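Local atomic coordinates of 3-ketosteroid-delta4-5alpha-dehydrogenase (Rhodococcus jostii, PDB entry 4AT2), a protein that probably catalyses the FAD-dependent 4,5-dehydrogenation of 3-ketosteroids with a 5alpha hydrogen, a step of bacterial steroid catabolism. Residues 334-339 against 421-426; 411-416 against 428-433. All coordinates share one frame; numbering follows the deposited sequence. Where two conformers were deposited one is given.

Interaction 1 of 2, residues 334-339 against 421-426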
loop_
_atom_site.group_PDB
_atom_site.type_symbol
_atom_site.label_atom_id
_atom_site.label_comp_id
_atom_site.label_asym_id
_atom_site.label_seq_id
_atom_site.Cartn_x
_atom_site.Cartn_y
_atom_site.Cartn_z
ATOM N N VAL A 334 -7.048 19.971 0.308
ATOM C CA VAL A 334 -7.286 19.579 -1.094
ATOM C C VAL A 334 -8.067 20.696 -1.815
ATOM O O VAL A 334 -8.965 21.279 -1.223
ATOM C CB VAL A 334 -8.034 18.219 -1.170
ATOM C CG1 VAL A 334 -9.438 18.297 -0.546
ATOM C CG2 VAL A 334 -8.081 17.676 -2.598
ATOM N N PRO A 335 -7.720 21.013 -3.083
ATOM C CA PRO A 335 -8.582 21.985 -3.767
ATOM C C PRO A 335 -9.975 21.383 -3.981
ATOM O O PRO A 335 -10.102 20.221 -4.394
ATOM C CB PRO A 335 -7.865 22.211 -5.106
ATOM C CG PRO A 335 -7.106 20.916 -5.322
ATOM C CD PRO A 335 -6.609 20.569 -3.948
ATOM N N GLU A 336 -11.006 22.171 -3.681
ATOM C CA GLU A 336 -12.370 21.638 -3.624
ATOM C C GLU A 336 -12.993 21.421 -5.000
ATOM O O GLU A 336 -14.119 20.915 -5.094
ATOM C CB GLU A 336 -13.264 22.504 -2.708
ATOM C CG GLU A 336 -12.861 22.486 -1.226
ATOM C CD GLU A 336 -11.711 23.432 -0.877
ATOM O OE1 GLU A 336 -11.276 24.226 -1.750
ATOM O OE2 GLU A 336 -11.228 23.393 0.281
ATOM N N ASP A 337 -12.253 21.781 -6.057
ATOM C CA ASP A 337 -12.719 21.578 -7.429
ATOM C C ASP A 337 -12.048 20.404 -8.134
ATOM O O ASP A 337 -12.303 20.166 -9.310
ATOM C CB ASP A 337 -12.599 22.869 -8.257
ATOM C CG ASP A 337 -11.168 23.377 -8.374
ATOM O OD1 ASP A 337 -10.279 22.895 -7.629
ATOM O OD2 ASP A 337 -10.940 24.258 -9.230
ATOM N N THR A 338 -11.228 19.642 -7.416
ATOM C CA THR A 338 -10.692 18.431 -8.027
ATOM C C THR A 338 -11.753 17.335 -8.068
ATOM O O THR A 338 -12.855 17.496 -7.534
ATOM C CB THR A 338 -9.369 17.939 -7.381
ATOM O OG1 THR A 338 -8.810 16.904 -8.211
ATOM C CG2 THR A 338 -9.603 17.375 -5.985
ATOM N N TYR A 339 -11.419 16.241 -8.747
ATOM C CA TYR A 339 -12.261 15.054 -8.806
ATOM C C TYR A 339 -12.628 14.589 -7.394
ATOM O O TYR A 339 -11.765 14.471 -6.522
ATOM C CB TYR A 339 -11.473 13.970 -9.555
ATOM C CG TYR A 339 -12.044 12.567 -9.547
ATOM C CD1 TYR A 339 -13.371 12.327 -9.880
ATOM C CD2 TYR A 339 -11.226 11.474 -9.246
ATOM C CE1 TYR A 339 -13.885 11.034 -9.886
ATOM C CE2 TYR A 339 -11.721 10.179 -9.262
ATOM C CZ TYR A 339 -13.054 9.975 -9.582
ATOM O OH TYR A 339 -13.556 8.689 -9.600
ATOM N N LEU A 421 -3.762 25.912 -2.180
ATOM C CA LEU A 421 -4.182 24.659 -2.830
ATOM C C LEU A 421 -4.547 24.805 -4.304
ATOM O O LEU A 421 -4.790 23.807 -4.991
ATOM C CB LEU A 421 -5.329 24.007 -2.033
ATOM C CG LEU A 421 -4.801 23.375 -0.734
ATOM C CD1 LEU A 421 -5.852 23.348 0.351
ATOM C CD2 LEU A 421 -4.209 21.994 -0.997
ATOM N N HIS A 422 -4.580 26.045 -4.790
ATOM C CA HIS A 422 -4.805 26.308 -6.223
ATOM C C HIS A 422 -6.135 25.850 -6.769
ATOM O O HIS A 422 -6.235 25.468 -7.932
ATOM C CB HIS A 422 -3.623 25.800 -7.056
ATOM C CG HIS A 422 -2.302 26.283 -6.534
ATOM N ND1 HIS A 422 -1.932 27.578 -6.611
ATOM C CD2 HIS A 422 -1.291 25.618 -5.850
ATOM C CE1 HIS A 422 -0.722 27.725 -6.037
ATOM N NE2 HIS A 422 -0.337 26.529 -5.560
ATOM N N LYS A 423 -7.179 25.894 -5.945
ATOM C CA LYS A 423 -8.534 25.826 -6.496
ATOM C C LYS A 423 -8.667 26.919 -7.573
ATOM O O LYS A 423 -8.187 28.036 -7.396
ATOM C CB LYS A 423 -9.571 25.991 -5.375
ATOM C CG LYS A 423 -11.022 26.063 -5.849
ATOM C CD LYS A 423 -11.987 25.899 -4.689
ATOM C CE LYS A 423 -11.834 27.016 -3.659
ATOM N NZ LYS A 423 -12.671 26.715 -2.458
ATOM N N LYS A 424 -9.304 26.582 -8.698
ATOM C CA LYS A 424 -9.500 27.559 -9.766
ATOM C C LYS A 424 -10.243 28.803 -9.293
ATOM O O LYS A 424 -11.188 28.719 -8.506
ATOM C CB LYS A 424 -10.245 26.923 -10.926
ATOM C CG LYS A 424 -9.411 25.889 -11.678
ATOM C CD LYS A 424 -10.078 25.475 -12.993
ATOM C CE LYS A 424 -11.442 24.818 -12.791
ATOM N NZ LYS A 424 -11.387 23.587 -11.936
ATOM N N SER A 425 -9.814 29.945 -9.823
ATOM C CA SER A 425 -10.310 31.251 -9.405
ATOM C C SER A 425 -11.831 31.402 -9.491
ATOM O O SER A 425 -12.439 32.069 -8.657
ATOM C CB SER A 425 -9.615 32.340 -10.216
ATOM O OG SER A 425 -9.886 33.601 -9.657
ATOM N N GLU A 426 -12.450 30.758 -10.476
ATOM C CA GLU A 426 -13.907 30.781 -10.632
ATOM C C GLU A 426 -14.664 30.284 -9.392
ATOM O O GLU A 426 -15.820 30.653 -9.169
ATOM C CB GLU A 426 -14.328 29.968 -11.865
ATOM C CG GLU A 426 -13.563 28.659 -12.061
ATOM C CD GLU A 426 -12.402 28.770 -13.055
ATOM O OE1 GLU A 426 -11.511 29.642 -12.884
ATOM O OE2 GLU A 426 -12.369 27.961 -14.020
HETATM O O HOH W 1 -7.801 23.278 -8.850
HETATM O O HOH W 2 -12.038 20.841 -11.914
#
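Lys424 grips Asp337 OD2 with both its backbone N, at 2.9 Å, and its NZ, a salt bridge at 2.8 Å. The two donors come from opposite faces of the carboxylate plane, which the lysine manages by folding back at chi3 and chi4 (-62° and -59°); its NZ also donates to Asn171 O. An aspartate suits the place because its short side chain holds the carboxylate close to the backbone, where one oxygen can take a main-chain N-H and an ammonium together. Its OD1 lies beside Lys423 CA, 3.6 Å away, and takes a water that also donates to His422 O; a second water joins Asp337 O to Lys424 NZ. One residue back, the long Lys423 spans to Glu336, its NZ meeting OE1 at 2.9 Å from above the carboxylate plane; Arg332 shares that oxygen, and Tyr409 OH is a further partner of the ammonium. Beyond the charges, the rigid ring of Pro335 and the branched Leu421 make an apolar patch, with Pro335 CD 4.1 Å from Leu421 CD2. Asp418, through its two carboxylate oxygens, accepts from Leu421 N and Lys423 N and so fixes the loop. Pro335 to Thr338 form a type I beta turn, which presents Asp337 to the lysines. The arrangement is a salt-bridged junction of two loops, one of which runs on into the androstenedione pocket at Tyr339.

Interaction 2 of 2, residues 411-416 against 428-433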
loop_
_atom_site.group_PDB
_atom_site.type_symbol
_atom_site.label_atom_id
_atom_site.label_comp_id
_atom_site.label_asym_id
_atom_site.label_seq_id
_atom_site.Cartn_x
_atom_site.Cartn_y
_atom_site.Cartn_z
ATOM N N LYS A 411 -8.502 36.250 3.014
ATOM C CA LYS A 411 -7.612 37.348 2.604
ATOM C C LYS A 411 -7.221 37.179 1.133
ATOM O O LYS A 411 -7.286 38.121 0.332
ATOM C CB LYS A 411 -6.365 37.382 3.500
ATOM C CG LYS A 411 -5.345 38.436 3.096
ATOM C CD LYS A 411 -4.191 38.496 4.089
ATOM C CE LYS A 411 -3.160 37.421 3.801
ATOM N NZ LYS A 411 -3.240 36.273 4.752
ATOM N N HIS A 412 -6.848 35.961 0.770
ATOM C CA HIS A 412 -6.463 35.682 -0.613
ATOM C C HIS A 412 -7.659 35.544 -1.513
ATOM O O HIS A 412 -7.617 35.953 -2.670
ATOM C CB HIS A 412 -5.564 34.459 -0.676
ATOM C CG HIS A 412 -4.247 34.658 0.027
ATOM N ND1 HIS A 412 -3.231 35.360 -0.521
ATOM C CD2 HIS A 412 -3.816 34.258 1.286
ATOM C CE1 HIS A 412 -2.187 35.385 0.336
ATOM N NE2 HIS A 412 -2.543 34.717 1.446
ATOM N N ALA A 413 -8.755 35.006 -0.989
ATOM C CA ALA A 413 -9.953 34.786 -1.825
ATOM C C ALA A 413 -10.598 36.096 -2.283
ATOM O O ALA A 413 -11.275 36.123 -3.313
ATOM C CB ALA A 413 -10.973 33.931 -1.089
ATOM N N ALA A 414 -10.394 37.165 -1.522
ATOM C CA ALA A 414 -10.893 38.497 -1.906
ATOM C C ALA A 414 -10.191 38.985 -3.182
ATOM O O ALA A 414 -10.676 39.906 -3.864
ATOM C CB ALA A 414 -10.719 39.494 -0.761
ATOM N N GLU A 415 -9.064 38.348 -3.501
ATOM C CA GLU A 415 -8.300 38.609 -4.721
ATOM C C GLU A 415 -8.470 37.468 -5.740
ATOM O O GLU A 415 -7.715 37.381 -6.717
ATOM C CB GLU A 415 -6.812 38.832 -4.375
ATOM C CG GLU A 415 -6.592 39.963 -3.364
ATOM C CD GLU A 415 -5.172 40.075 -2.834
ATOM O OE1 GLU A 415 -4.253 39.389 -3.338
ATOM O OE2 GLU A 415 -4.970 40.874 -1.888
ATOM N N GLY A 416 -9.460 36.602 -5.511
ATOM C CA GLY A 416 -9.730 35.449 -6.397
ATOM C C GLY A 416 -8.603 34.444 -6.451
ATOM O O GLY A 416 -8.470 33.701 -7.425
ATOM N N VAL A 428 -13.278 30.569 -6.264
ATOM C CA VAL A 428 -12.648 31.196 -5.103
ATOM C C VAL A 428 -13.319 32.524 -4.763
ATOM O O VAL A 428 -13.329 33.453 -5.571
ATOM C CB VAL A 428 -11.135 31.419 -5.360
ATOM C CG1 VAL A 428 -10.508 32.228 -4.233
ATOM C CG2 VAL A 428 -10.408 30.085 -5.500
ATOM N N LYS A 429 -13.875 32.618 -3.556
ATOM C CA LYS A 429 -14.378 33.886 -3.039
ATOM C C LYS A 429 -14.467 33.746 -1.528
ATOM O O LYS A 429 -14.500 32.615 -1.027
ATOM C CB LYS A 429 -15.734 34.256 -3.654
ATOM C CG LYS A 429 -16.860 33.297 -3.324
ATOM C CD LYS A 429 -18.158 33.850 -3.901
ATOM C CE LYS A 429 -19.338 32.945 -3.610
ATOM N NZ LYS A 429 -20.546 33.617 -4.170
ATOM N N PRO A 430 -14.465 34.870 -0.795
ATOM C CA PRO A 430 -14.479 34.737 0.658
ATOM C C PRO A 430 -15.686 33.975 1.186
ATOM O O PRO A 430 -16.785 34.050 0.619
ATOM C CB PRO A 430 -14.517 36.192 1.143
ATOM C CG PRO A 430 -13.834 36.954 0.045
ATOM C CD PRO A 430 -14.293 36.276 -1.218
ATOM N N ILE A 431 -15.451 33.222 2.251
ATOM C CA ILE A 431 -16.540 32.593 2.985
ATOM C C ILE A 431 -17.216 33.652 3.842
ATOM O O ILE A 431 -16.559 34.328 4.650
ATOM C CB ILE A 431 -16.034 31.445 3.870
ATOM C CG1 ILE A 431 -15.326 30.398 3.016
ATOM C CG2 ILE A 431 -17.191 30.809 4.638
ATOM C CD1 ILE A 431 -14.571 29.392 3.838
ATOM N N GLY A 432 -18.524 33.812 3.642
ATOM C CA GLY A 432 -19.312 34.796 4.379
ATOM C C GLY A 432 -19.985 34.242 5.622
ATOM O O GLY A 432 -19.565 33.215 6.183
ATOM N N THR A 433 -21.035 34.938 6.053
ATOM C CA THR A 433 -21.818 34.544 7.226
ATOM C C THR A 433 -23.314 34.710 6.911
ATOM O O THR A 433 -23.667 35.488 6.023
ATOM C CB THR A 433 -21.448 35.386 8.466
ATOM O OG1 THR A 433 -21.656 36.772 8.174
ATOM C CG2 THR A 433 -19.988 35.149 8.894
#
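A Schellman motif closes helix 401-413 here, and the extended chain 428-433 packs across that C-terminal end. Gly416 is the C-prime residue, with Gly416 N bonded to Ala413 O at 2.9 Å; its positive phi of 63° is a backbone shape glycine adopts with little strain. No hydrogen bond links the two segments, so the contact rests on apolar packing. Ala413 CB points at the passing chain and comes 3.5 Å from Lys429 C, a closeness that suits a side chain of one carbon. Val428 puts CG1 against Ala413 CB at 3.6 Å, and the same methyl reaches Gly416 C at 3.7 Å. That branch stands anti to the backbone N (chi1 173°), which turns it to the helix end while CB itself lies near the Gly416 carbonyl. Pro430 brings CG and CD against the helix end, with CG 3.8 Å from Ala414 N and 4.1 Å from Ala414 CB, and CD 3.7 Å from Ala413 O. With an alanine here the ring carbons CG and CD would be gone, which would probably leave Ala414 CB without this apolar neighbour and open a gap beside the Ala413 carbonyl. Further out, Asn410 OD1 accepts from Ile431 N, and Lys411 and His412 both bond Ala399 O of the second subunit. It is a Schellman-type helix C-terminus, packed by the chain that returns across it.

In the fold
Interactions 1 and 2 alternate along the chain: 334-339 comes first, then 411-416, 421-426 and 428-433. Their centres lie about 13 Å apart, on the same side of the chain's centre. Three of the four segments belong to one continuous passage, in which helix 401-413 ends, the loop turns back and strand 435-439 of the four-stranded antiparallel sheet follows. The contacts meet directly where Ser425 OG probably hydrogen-bonds Gly416 O and Val428 CG2 packs on Lys423 O. In interaction 2 the passage packs against its own helix; in interaction 1 it is salt-bridged to a loop about 80 residues earlier in the chain, which leads through Tyr339 to the steroid pocket.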